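Local coordinates for folylpolyglutamate synthase protein FOLC (Mycobacterium tuberculosis, PDB 2VOR) that probably catalyses ATP-dependent glutamate addition, converting dihydropteroate to dihydrofolate and lengthening the polyglutamate tail of tetrahydrofolate, at residues H68-N73 / A192-I197; G74-A79 / R95-H100; S198-D203 / A352-A357. All coordinates share one frame; numbering follows the deposited sequence.

How the interactions relate
All three interactions touch one ATP analogue, ACP. Interaction 1 joins two parallel strands and shapes the start of the P-loop, which runs into the helix of interaction 2. There the phosphate chain and a cobalt ion are held. The centres of these two contacts lie about 10 Å apart, and Ile69 CD1 packs 3.5 Å from Ala79 CA. Interaction 3, its centre about 14 Å from that of interaction 1, brings the glutamate ligase domain to the same site. Thr72 OG1 is 2.7 Å from Ser198 N, and Asn73 OD1 lies 2.9 Å from Asn355 ND2. Interactions 2 and 3 do not touch, their nearest atoms about 6 Å apart, but both reach the gamma phosphate group.

Interaction 1: H68-N73 / A192-I197; sequences HIAGTN and AVITPI. With ACP (phosphomethylphosphonic acid adenylate ester), chain B.
Three backbone hydrogen bonds join His68-Ala70 to Ala192-Thr195 as parallel strands. Val193 N donates to His68 O at 2.9 Å, Ala70 N to Val193 O at 3.2 Å, and Thr195 N to Ala70 O. Ile69 and Val193 lie side by side, with CG1 of Ile69 4.1 Å from CG2 of Val193; these branched side chains suit the sheet face covered by helices 75-88 and 296-313. Ala70 and Ile194 meet on the other face.

Past the strands the pairing changes. Pro196 O accepts two N-H groups, from Thr72 N at 2.9 Å and Asn73 N at 3.2 Å, and so pins the bend. A third clamp comes from Thr195 OG1, which donates to Asn73 O at 2.9 Å from above the carbonyl plane. With chi1 at 72°, the hydroxyl sits between the backbone N and the carbonyl carbon while CG2 turns to Ile69. Having no side chain, Gly71 can adopt a phi of 138° and let its CA come within 3.3 Å of Thr195 OG1.

In the second shell, Ser198 N and Asn355 hold the polar ends of Thr72 and Asn73. The CB of Asn73 lies 3.8 Å from ACP C4 in the adenine. A strand turning sharply into a glycine-rich loop beside its parallel neighbour is the hallmark of the P-loop NTPase fold.

Interaction 2: G74-A79 / R95-H100; sequences GKTSVA and RTTSPH. With CO (cobalt (II) ion), chain D; ACP (phosphomethylphosphonic acid adenylate ester), chain B.
Thr76 and Ser98 meet through a cobalt ion. Thr76 OG1 binds it at 2.4 Å and the backbone carbonyl Ser98 O at 2.2 Å, while ACP supplies O1G from the gamma phosphate and O2B from the beta. Glu174 OE2, at the end of strand 170-174, is the fifth ligand. Thr76 OG1 and Ser98 O are neighbours because they share the metal, without a hydrogen bond. With OG1 anti to the carbonyl carbon (chi1 -78°), the threonine hydroxyl lies on the metal side. The cis peptide after Ser98 turns the chain, and Pro99 CD packs near the gamma phosphate.

Hydrogen bonds to the phosphates come from residues 74-77, the end of the P-loop (Walker A motif) and the first turn of its helix. Gly74 N reaches the bridging O3A, and Lys75 N and Thr76 N reach O1B and O2B respectively. The Lys75 chain bends at chi3 and chi4, bringing NZ 2.9 Å from ACP O1B, and Gly71 O takes a second bond from the same amine. Thus O1B is gripped by both the backbone and the side chain of one lysine, whose positive charge would offset the negative charge of the phosphate. Ser77 OG holds the alpha phosphate, 2.6 Å from ACP O2A.

One turn further on, side chains pack. Ala79 CB lies 3.6 Å from Thr97 CG2 and 4.1 Å from Arg95 CD, a methyl small enough to admit both. The Arg95 guanidinium continues past Ala79 to a salt bridge with Asp83.

Helix 75-88, with Gly74 at its N-cap position, thus packs over the sheet, Ala79 also touching Val172 of strand 170-174 and Ile69 of strand 66-70, and segment 95-100 leaves the end of strand 93-96 and runs past the helix start to the metal.

Interaction 3: S198-D203 / A352-A357; sequences SIDHVD and AAHNPA. With CO (cobalt (II) ion), chain E; ACP (phosphomethylphosphonic acid adenylate ester), chain B.
At the interdomain cleft of this Mur ligase relative, Asp200 of the middle domain and His354 of the glutamate ligase domain face each other beside the gamma phosphate. Both residues bind magnesium in a structure of this enzyme; here they meet directly. His354 ND1 makes a weak hydrogen bond to Asp200 OD1 at 2.9 Å, bent to 125° at the hydrogen. The carboxylate oxygen lies at the edge of the imidazole near its plane, although the carboxylate itself is turned 63° away from that plane.

The other ring nitrogen, NE2, makes weak bonds to ACP, 3.0 Å from O3G and 3.3 Å from O2G. A histidine suits this place because its two nitrogens point in different directions, one across the domain interface and one to the nucleotide. The other carboxylate oxygen of Asp200 forms a salt bridge with Lys385, which would steady the group.

Next in the chain, Asn355 occupies the N-cap of helix 356-369. Its chi1 of 73° sets CG between the backbone N and the carbonyl carbon, and the bond that OD1 accepts from Gly358 N fixes the turn of the amide. ND2 then hydrogen-bonds to Asn73 OD1 and, weakly, to Ile199 O at 3.2 Å. One amide therefore caps a helix and ties it to the nucleotide-binding side of the cleft. Nearby, Ser198 OG lies 3.4 Å from Ala357 CB, and a water links that hydroxyl, at 2.9 Å from its oxygen, to Ala357 N.

Beyond the interface, segment 198-203 carries a second cobalt ion of its own, bound by His201 and Asp203. Three waters complete the ligands found around this ion, with Asp384 holding His201 by its ND1. The two protein atoms on the metal are His201 NE2 and Asp203 OD1, each 2.3 Å from the cobalt.

Interaction 1: H68-N73 / A192-I197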
loop_
_atom_site.group_PDB
_atom_site.type_symbol
_atom_site.label_atom_id
_atom_site.label_comp_id
_atom_site.label_asym_id
_atom_site.label_seq_id
_atom_site.Cartn_x
_atom_site.Cartn_y
_atom_site.Cartn_z
ATOM N N HIS A 68 7.901 -8.803 -6.742
ATOM C CA HIS A 68 6.879 -8.060 -7.443
ATOM C C HIS A 68 5.614 -8.345 -6.706
ATOM O O HIS A 68 5.335 -9.461 -6.401
ATOM C CB HIS A 68 6.813 -8.551 -8.882
ATOM C CG HIS A 68 6.169 -7.591 -9.843
ATOM N ND1 HIS A 68 6.234 -7.765 -11.203
ATOM C CD2 HIS A 68 5.434 -6.465 -9.640
ATOM C CE1 HIS A 68 5.594 -6.771 -11.801
ATOM N NE2 HIS A 68 5.107 -5.967 -10.873
ATOM N N ILE A 69 4.843 -7.327 -6.348
ATOM C CA ILE A 69 3.693 -7.494 -5.480
ATOM C C ILE A 69 2.394 -6.845 -6.030
ATOM O O ILE A 69 2.384 -5.653 -6.360
ATOM C CB ILE A 69 3.970 -6.811 -4.075
ATOM C CG1 ILE A 69 5.340 -7.247 -3.531
ATOM C CG2 ILE A 69 2.872 -7.096 -3.121
ATOM C CD1 ILE A 69 5.923 -6.347 -2.444
ATOM N N ALA A 70 1.295 -7.630 -6.036
ATOM C CA ALA A 70 -0.033 -7.285 -6.589
ATOM C C ALA A 70 -0.996 -7.723 -5.550
ATOM O O ALA A 70 -0.600 -8.368 -4.609
ATOM C CB ALA A 70 -0.284 -8.043 -7.904
ATOM N N GLY A 71 -2.266 -7.382 -5.664
ATOM C CA GLY A 71 -3.261 -7.793 -4.643
ATOM C C GLY A 71 -4.114 -6.590 -4.422
ATOM O O GLY A 71 -3.877 -5.541 -5.026
ATOM N N THR A 72 -5.114 -6.698 -3.559
ATOM C CA THR A 72 -5.979 -5.565 -3.318
ATOM C C THR A 72 -5.550 -4.789 -2.078
ATOM O O THR A 72 -5.531 -3.540 -2.061
ATOM C CB THR A 72 -7.486 -6.023 -3.115
ATOM O OG1 THR A 72 -7.913 -6.765 -4.277
ATOM C CG2 THR A 72 -8.403 -4.837 -2.899
ATOM N N ASN A 73 -5.247 -5.502 -1.028
ATOM C CA ASN A 73 -4.879 -4.870 0.213
ATOM C C ASN A 73 -3.528 -5.373 0.740
ATOM O O ASN A 73 -3.234 -6.594 0.674
ATOM C CB ASN A 73 -5.892 -5.200 1.245
ATOM C CG ASN A 73 -7.192 -4.382 1.084
ATOM O OD1 ASN A 73 -8.274 -4.979 1.001
ATOM N ND2 ASN A 73 -7.092 -3.009 1.123
ATOM N N ALA A 192 6.830 -13.532 -7.069
ATOM C CA ALA A 192 5.617 -12.795 -7.288
ATOM C C ALA A 192 4.694 -13.042 -6.134
ATOM O O ALA A 192 4.365 -14.155 -5.856
ATOM C CB ALA A 192 4.930 -13.257 -8.645
ATOM N N VAL A 193 4.229 -11.995 -5.490
ATOM C CA VAL A 193 3.512 -12.113 -4.230
ATOM C C VAL A 193 2.145 -11.626 -4.522
ATOM O O VAL A 193 2.022 -10.610 -5.221
ATOM C CB VAL A 193 4.144 -11.140 -3.164
ATOM C CG1 VAL A 193 3.523 -11.338 -1.800
ATOM C CG2 VAL A 193 5.736 -11.268 -3.144
ATOM N N ILE A 194 1.114 -12.311 -4.017
ATOM C CA ILE A 194 -0.264 -11.889 -4.247
ATOM C C ILE A 194 -0.907 -11.786 -2.882
ATOM O O ILE A 194 -1.214 -12.791 -2.232
ATOM C CB ILE A 194 -1.115 -12.885 -5.187
ATOM C CG1 ILE A 194 -0.316 -13.373 -6.404
ATOM C CG2 ILE A 194 -2.408 -12.276 -5.672
ATOM C CD1 ILE A 194 -0.258 -12.378 -7.546
ATOM N N THR A 195 -1.181 -10.566 -2.462
ATOM C CA THR A 195 -1.789 -10.315 -1.184
ATOM C C THR A 195 -3.343 -10.442 -1.317
ATOM O O THR A 195 -3.897 -10.642 -2.441
ATOM C CB THR A 195 -1.391 -8.912 -0.760
ATOM O OG1 THR A 195 -2.093 -7.940 -1.582
ATOM C CG2 THR A 195 0.115 -8.715 -0.987
ATOM N N PRO A 196 -4.077 -10.330 -0.188
ATOM C CA PRO A 196 -5.516 -10.641 -0.345
ATOM C C PRO A 196 -6.243 -9.789 -1.416
ATOM O O PRO A 196 -6.017 -8.571 -1.525
ATOM C CB PRO A 196 -6.060 -10.414 1.044
ATOM C CG PRO A 196 -4.859 -10.807 1.972
ATOM C CD PRO A 196 -3.664 -10.262 1.228
ATOM N N ILE A 197 -7.059 -10.459 -2.237
ATOM C CA ILE A 197 -7.762 -9.841 -3.342
ATOM C C ILE A 197 -9.221 -9.647 -2.932
ATOM O O ILE A 197 -9.844 -10.558 -2.394
ATOM C CB ILE A 197 -7.645 -10.702 -4.632
ATOM C CG1 ILE A 197 -6.221 -10.653 -5.182
ATOM C CG2 ILE A 197 -8.655 -10.278 -5.692
ATOM C CD1 ILE A 197 -6.007 -11.416 -6.494
HETATM P PG ACP B . -2.971 1.582 -1.014
HETATM O O1G ACP B . -1.186 1.544 -0.719
HETATM O O2G ACP B . -3.504 2.135 -2.359
HETATM O O3G ACP B . -3.542 2.268 0.193
HETATM P PB ACP B . -2.336 -1.339 -0.542
HETATM O O1B ACP B . -2.770 -2.586 -1.200
HETATM O O2B ACP B . -0.975 -0.977 -0.993
HETATM C C3B ACP B . -3.444 -0.137 -1.402
HETATM P PA ACP B . -1.548 -0.939 2.062
HETATM O O1A ACP B . -1.525 0.632 2.038
HETATM O O2A ACP B . -0.917 -1.686 3.214
HETATM O O3A ACP B . -2.657 -1.536 0.982
HETATM O "O5'" ACP B . -2.908 -0.804 3.118
HETATM C "C5'" ACP B . -4.127 0.044 2.870
HETATM C "C4'" ACP B . -5.163 -0.100 3.968
HETATM O "O4'" ACP B . -5.591 -1.474 3.821
HETATM C "C3'" ACP B . -4.483 -0.101 5.335
HETATM O "O3'" ACP B . -4.494 1.181 5.945
HETATM C "C2'" ACP B . -5.303 -1.070 6.179
HETATM O "O2'" ACP B . -6.506 -0.459 6.654
HETATM C "C1'" ACP B . -5.760 -2.070 5.156
HETATM N N9 ACP B . -4.981 -3.343 4.998
HETATM C C8 ACP B . -3.635 -3.512 4.811
HETATM N N7 ACP B . -3.353 -4.817 4.656
HETATM C C5 ACP B . -4.523 -5.473 4.783
HETATM C C6 ACP B . -4.877 -6.806 4.709
HETATM N N6 ACP B . -3.959 -7.750 4.502
HETATM N N1 ACP B . -6.178 -7.109 4.824
HETATM C C2 ACP B . -7.113 -6.207 5.059
HETATM N N3 ACP B . -6.820 -4.920 5.139
HETATM C C4 ACP B . -5.551 -4.547 4.976
HETATM O O HOH W 1 -8.424 -7.523 0.234
#

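Interaction 2: G74-A79 / R95-H100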
loop_
_atom_site.group_PDB
_atom_site.type_symbol
_atom_site.label_atom_id
_atom_site.label_comp_id
_atom_site.label_asym_id
_atom_site.label_seq_id
_atom_site.Cartn_x
_atom_site.Cartn_y
_atom_site.Cartn_z
ATOM N N GLY A 74 -2.728 -4.434 1.293
ATOM C CA GLY A 74 -1.547 -4.803 2.006
ATOM C C GLY A 74 -0.403 -4.757 1.078
ATOM O O GLY A 74 0.648 -5.071 1.457
ATOM N N LYS A 75 -0.557 -4.325 -0.154
ATOM C CA LYS A 75 0.613 -4.385 -1.001
ATOM C C LYS A 75 1.745 -3.510 -0.502
ATOM O O LYS A 75 2.950 -3.873 -0.599
ATOM C CB LYS A 75 0.352 -4.036 -2.487
ATOM C CG LYS A 75 -0.848 -4.679 -3.193
ATOM C CD LYS A 75 -0.832 -4.248 -4.743
ATOM C CE LYS A 75 -1.350 -2.779 -4.860
ATOM N NZ LYS A 75 -2.700 -2.694 -4.077
ATOM N N THR A 76 1.385 -2.291 -0.110
ATOM C CA THR A 76 2.398 -1.314 0.397
ATOM C C THR A 76 3.078 -1.754 1.663
ATOM O O THR A 76 4.254 -1.742 1.730
ATOM C CB THR A 76 1.854 0.129 0.578
ATOM O OG1 THR A 76 1.809 0.707 -0.713
ATOM C CG2 THR A 76 2.876 0.986 1.442
ATOM N N SER A 77 2.291 -2.163 2.637
ATOM C CA SER A 77 2.783 -2.764 3.807
ATOM C C SER A 77 3.756 -3.928 3.612
ATOM O O SER A 77 4.768 -3.968 4.306
ATOM C CB SER A 77 1.641 -3.250 4.635
ATOM O OG SER A 77 0.910 -2.143 5.026
ATOM N N VAL A 78 3.363 -4.915 2.785
ATOM C CA VAL A 78 4.149 -6.073 2.468
ATOM C C VAL A 78 5.402 -5.593 1.786
ATOM O O VAL A 78 6.509 -6.098 2.110
ATOM C CB VAL A 78 3.364 -7.112 1.556
ATOM C CG1 VAL A 78 4.297 -8.242 1.023
ATOM C CG2 VAL A 78 2.164 -7.712 2.311
ATOM N N ALA A 79 5.286 -4.633 0.861
ATOM C CA ALA A 79 6.499 -4.144 0.210
ATOM C C ALA A 79 7.541 -3.570 1.214
ATOM O O ALA A 79 8.745 -3.695 0.989
ATOM C CB ALA A 79 6.188 -3.093 -0.902
ATOM N N ARG A 95 12.970 0.133 -3.623
ATOM C CA ARG A 95 11.589 -0.151 -3.409
ATOM C C ARG A 95 10.729 0.924 -4.066
ATOM O O ARG A 95 10.943 2.152 -3.854
ATOM C CB ARG A 95 11.275 -0.279 -1.936
ATOM C CG ARG A 95 9.807 -0.161 -1.686
ATOM C CD ARG A 95 9.402 -0.591 -0.344
ATOM N NE ARG A 95 10.087 0.089 0.819
ATOM C CZ ARG A 95 10.004 1.390 1.140
ATOM N NH1 ARG A 95 9.313 2.214 0.401
ATOM N NH2 ARG A 95 10.613 1.888 2.229
ATOM N N THR A 96 9.798 0.500 -4.924
ATOM C CA THR A 96 8.850 1.455 -5.464
ATOM C C THR A 96 7.481 1.016 -5.012
ATOM O O THR A 96 7.161 -0.167 -5.093
ATOM C CB THR A 96 8.960 1.640 -6.970
ATOM O OG1 THR A 96 8.118 2.754 -7.417
ATOM C CG2 THR A 96 8.636 0.336 -7.737
ATOM N N THR A 97 6.744 1.960 -4.403
ATOM C CA THR A 97 5.446 1.746 -3.869
ATOM C C THR A 97 4.484 2.828 -4.372
ATOM O O THR A 97 4.898 3.837 -4.894
ATOM C CB THR A 97 5.416 1.751 -2.297
ATOM O OG1 THR A 97 6.021 2.950 -1.789
ATOM C CG2 THR A 97 6.029 0.413 -1.670
ATOM N N SER A 98 3.181 2.585 -4.237
ATOM C CA SER A 98 2.159 3.556 -4.645
ATOM C C SER A 98 0.881 3.265 -3.941
ATOM O O SER A 98 0.729 2.177 -3.342
ATOM C CB SER A 98 1.926 3.605 -6.170
ATOM O OG SER A 98 1.571 2.333 -6.643
ATOM N N PRO A 99 -0.011 4.278 -3.901
ATOM C CA PRO A 99 0.354 5.679 -4.263
ATOM C C PRO A 99 1.175 6.362 -3.145
ATOM O O PRO A 99 1.265 5.800 -2.061
ATOM C CB PRO A 99 -1.022 6.409 -4.310
ATOM C CG PRO A 99 -1.945 5.630 -3.493
ATOM C CD PRO A 99 -1.335 4.181 -3.235
ATOM N N HIS A 100 1.659 7.603 -3.326
ATOM C CA HIS A 100 2.299 8.311 -2.172
ATOM C C HIS A 100 1.307 8.978 -1.233
ATOM O O HIS A 100 0.216 9.284 -1.651
ATOM C CB HIS A 100 3.322 9.337 -2.639
ATOM C CG HIS A 100 2.715 10.485 -3.361
ATOM N ND1 HIS A 100 2.657 10.554 -4.732
ATOM C CD2 HIS A 100 2.052 11.569 -2.898
ATOM C CE1 HIS A 100 2.036 11.672 -5.086
ATOM N NE2 HIS A 100 1.688 12.320 -3.987
HETATM CO CO CO D . -0.116 0.639 -2.087
HETATM P PG ACP B . -2.971 1.582 -1.014
HETATM O O1G ACP B . -1.186 1.544 -0.719
HETATM O O2G ACP B . -3.504 2.135 -2.359
HETATM O O3G ACP B . -3.542 2.268 0.193
HETATM P PB ACP B . -2.336 -1.339 -0.542
HETATM O O1B ACP B . -2.770 -2.586 -1.200
HETATM O O2B ACP B . -0.975 -0.977 -0.993
HETATM C C3B ACP B . -3.444 -0.137 -1.402
HETATM P PA ACP B . -1.548 -0.939 2.062
HETATM O O1A ACP B . -1.525 0.632 2.038
HETATM O O2A ACP B . -0.917 -1.686 3.214
HETATM O O3A ACP B . -2.657 -1.536 0.982
HETATM O "O5'" ACP B . -2.908 -0.804 3.118
HETATM C "C5'" ACP B . -4.127 0.044 2.870
HETATM C "C4'" ACP B . -5.163 -0.100 3.968
HETATM O "O4'" ACP B . -5.591 -1.474 3.821
HETATM C "C3'" ACP B . -4.483 -0.101 5.335
HETATM O "O3'" ACP B . -4.494 1.181 5.945
HETATM C "C2'" ACP B . -5.303 -1.070 6.179
HETATM O "O2'" ACP B . -6.506 -0.459 6.654
HETATM C "C1'" ACP B . -5.760 -2.070 5.156
HETATM N N9 ACP B . -4.981 -3.343 4.998
HETATM C C8 ACP B . -3.635 -3.512 4.811
HETATM N N7 ACP B . -3.353 -4.817 4.656
HETATM C C5 ACP B . -4.523 -5.473 4.783
HETATM C C6 ACP B . -4.877 -6.806 4.709
HETATM N N6 ACP B . -3.959 -7.750 4.502
HETATM N N1 ACP B . -6.178 -7.109 4.824
HETATM C C2 ACP B . -7.113 -6.207 5.059
HETATM N N3 ACP B . -6.820 -4.920 5.139
HETATM C C4 ACP B . -5.551 -4.547 4.976
#

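Interaction 3: S198-D203 / A352-A357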
loop_
_atom_site.group_PDB
_atom_site.type_symbol
_atom_site.label_atom_id
_atom_site.label_comp_id
_atom_site.label_asym_id
_atom_site.label_seq_id
_atom_site.Cartn_x
_atom_site.Cartn_y
_atom_site.Cartn_z
ATOM N N SER A 198 -9.743 -8.432 -3.126
ATOM C CA SER A 198 -11.171 -8.156 -2.820
ATOM C C SER A 198 -11.655 -6.901 -3.565
ATOM O O SER A 198 -10.998 -6.443 -4.483
ATOM C CB SER A 198 -11.440 -8.135 -1.297
ATOM O OG SER A 198 -11.179 -6.875 -0.759
ATOM N N ILE A 199 -12.813 -6.358 -3.237
ATOM C CA ILE A 199 -13.286 -5.165 -3.978
ATOM C C ILE A 199 -12.596 -3.879 -3.506
ATOM O O ILE A 199 -12.407 -3.667 -2.298
ATOM C CB ILE A 199 -14.831 -4.999 -3.899
ATOM C CG1 ILE A 199 -15.548 -6.201 -4.567
ATOM C CG2 ILE A 199 -15.285 -3.685 -4.554
ATOM C CD1 ILE A 199 -14.959 -6.597 -5.967
ATOM N N ASP A 200 -12.212 -3.036 -4.466
ATOM C CA ASP A 200 -11.626 -1.719 -4.182
ATOM C C ASP A 200 -12.172 -0.618 -5.087
ATOM O O ASP A 200 -12.966 0.206 -4.654
ATOM C CB ASP A 200 -10.113 -1.735 -4.341
ATOM C CG ASP A 200 -9.496 -0.366 -4.043
ATOM O OD1 ASP A 200 -9.690 0.127 -2.909
ATOM O OD2 ASP A 200 -8.884 0.256 -4.949
ATOM N N HIS A 201 -11.689 -0.590 -6.320
ATOM C CA HIS A 201 -12.209 0.256 -7.376
ATOM C C HIS A 201 -13.515 -0.343 -7.955
ATOM O O HIS A 201 -13.564 -1.484 -8.351
ATOM C CB HIS A 201 -11.145 0.389 -8.485
ATOM C CG HIS A 201 -11.630 1.165 -9.663
ATOM N ND1 HIS A 201 -11.699 2.537 -9.659
ATOM C CD2 HIS A 201 -12.102 0.764 -10.865
ATOM C CE1 HIS A 201 -12.188 2.953 -10.813
ATOM N NE2 HIS A 201 -12.468 1.895 -11.551
ATOM N N VAL A 202 -14.585 0.414 -7.992
ATOM C CA VAL A 202 -15.891 -0.199 -8.330
ATOM C C VAL A 202 -16.366 0.218 -9.749
ATOM O O VAL A 202 -16.591 1.397 -9.979
ATOM C CB VAL A 202 -16.974 0.194 -7.284
ATOM C CG1 VAL A 202 -18.312 -0.366 -7.673
ATOM C CG2 VAL A 202 -16.625 -0.270 -5.904
ATOM N N ASP A 203 -16.453 -0.745 -10.678
ATOM C CA ASP A 203 -17.080 -0.584 -12.017
ATOM C C ASP A 203 -18.458 -1.232 -12.093
ATOM O O ASP A 203 -19.302 -0.806 -12.869
ATOM C CB ASP A 203 -16.235 -1.272 -13.100
ATOM C CG ASP A 203 -14.893 -0.603 -13.308
ATOM O OD1 ASP A 203 -14.857 0.609 -13.160
ATOM O OD2 ASP A 203 -13.866 -1.275 -13.578
ATOM N N ALA A 352 -5.190 4.512 6.092
ATOM C CA ALA A 352 -5.450 4.743 4.674
ATOM C C ALA A 352 -6.580 3.874 4.155
ATOM O O ALA A 352 -6.667 3.680 2.946
ATOM C CB ALA A 352 -4.105 4.485 3.819
ATOM N N ALA A 353 -7.411 3.315 5.036
ATOM C CA ALA A 353 -8.507 2.367 4.636
ATOM C C ALA A 353 -9.447 2.977 3.597
ATOM O O ALA A 353 -10.057 3.984 3.842
ATOM C CB ALA A 353 -9.315 1.915 5.854
ATOM N N HIS A 354 -9.536 2.379 2.423
ATOM C CA HIS A 354 -10.337 2.956 1.361
ATOM C C HIS A 354 -11.179 1.922 0.620
ATOM O O HIS A 354 -11.602 2.143 -0.497
ATOM C CB HIS A 354 -9.496 3.778 0.392
ATOM C CG HIS A 354 -8.343 3.047 -0.227
ATOM N ND1 HIS A 354 -8.487 2.178 -1.298
ATOM C CD2 HIS A 354 -7.008 3.134 0.008
ATOM C CE1 HIS A 354 -7.299 1.728 -1.661
ATOM N NE2 HIS A 354 -6.390 2.272 -0.865
ATOM N N ASN A 355 -11.396 0.786 1.229
ATOM C CA ASN A 355 -12.256 -0.221 0.612
ATOM C C ASN A 355 -12.889 -0.939 1.784
ATOM O O ASN A 355 -12.460 -0.704 2.910
ATOM C CB ASN A 355 -11.440 -1.111 -0.359
ATOM C CG ASN A 355 -10.513 -2.092 0.366
ATOM O OD1 ASN A 355 -10.353 -2.035 1.557
ATOM N ND2 ASN A 355 -9.997 -3.022 -0.345
ATOM N N PRO A 356 -13.909 -1.765 1.559
ATOM C CA PRO A 356 -14.578 -2.396 2.720
ATOM C C PRO A 356 -13.771 -3.424 3.521
ATOM O O PRO A 356 -13.899 -3.489 4.730
ATOM C CB PRO A 356 -15.820 -3.066 2.112
ATOM C CG PRO A 356 -16.086 -2.308 0.807
ATOM C CD PRO A 356 -14.632 -2.026 0.303
ATOM N N ALA A 357 -12.969 -4.237 2.857
ATOM C CA ALA A 357 -12.091 -5.158 3.545
ATOM C C ALA A 357 -11.098 -4.369 4.420
ATOM O O ALA A 357 -10.862 -4.726 5.562
ATOM C CB ALA A 357 -11.357 -6.022 2.519
HETATM CO CO CO E . -13.357 2.316 -13.591
HETATM P PG ACP B . -2.971 1.582 -1.014
HETATM O O1G ACP B . -1.186 1.544 -0.719
HETATM O O2G ACP B . -3.504 2.135 -2.359
HETATM O O3G ACP B . -3.542 2.268 0.193
HETATM P PB ACP B . -2.336 -1.339 -0.542
HETATM O O1B ACP B . -2.770 -2.586 -1.200
HETATM O O2B ACP B . -0.975 -0.977 -0.993
HETATM C C3B ACP B . -3.444 -0.137 -1.402
HETATM P PA ACP B . -1.548 -0.939 2.062
HETATM O O1A ACP B . -1.525 0.632 2.038
HETATM O O2A ACP B . -0.917 -1.686 3.214
HETATM O O3A ACP B . -2.657 -1.536 0.982
HETATM O "O5'" ACP B . -2.908 -0.804 3.118
HETATM C "C5'" ACP B . -4.127 0.044 2.870
HETATM C "C4'" ACP B . -5.163 -0.100 3.968
HETATM O "O4'" ACP B . -5.591 -1.474 3.821
HETATM C "C3'" ACP B . -4.483 -0.101 5.335
HETATM O "O3'" ACP B . -4.494 1.181 5.945
HETATM C "C2'" ACP B . -5.303 -1.070 6.179
HETATM O "O2'" ACP B . -6.506 -0.459 6.654
HETATM C "C1'" ACP B . -5.760 -2.070 5.156
HETATM N N9 ACP B . -4.981 -3.343 4.998
HETATM C C8 ACP B . -3.635 -3.512 4.811
HETATM N N7 ACP B . -3.353 -4.817 4.656
HETATM C C5 ACP B . -4.523 -5.473 4.783
HETATM C C6 ACP B . -4.877 -6.806 4.709
HETATM N N6 ACP B . -3.959 -7.750 4.502
HETATM N N1 ACP B . -6.178 -7.109 4.824
HETATM C C2 ACP B . -7.113 -6.207 5.059
HETATM N N3 ACP B . -6.820 -4.920 5.139
HETATM C C4 ACP B . -5.551 -4.547 4.976
HETATM O O HOH W 2 -13.120 -4.824 -0.295
HETATM O O HOH W 3 -12.417 0.942 -14.437
HETATM O O HOH W 4 -14.391 3.399 -12.034
HETATM O O HOH W 5 -12.659 4.543 -13.866
#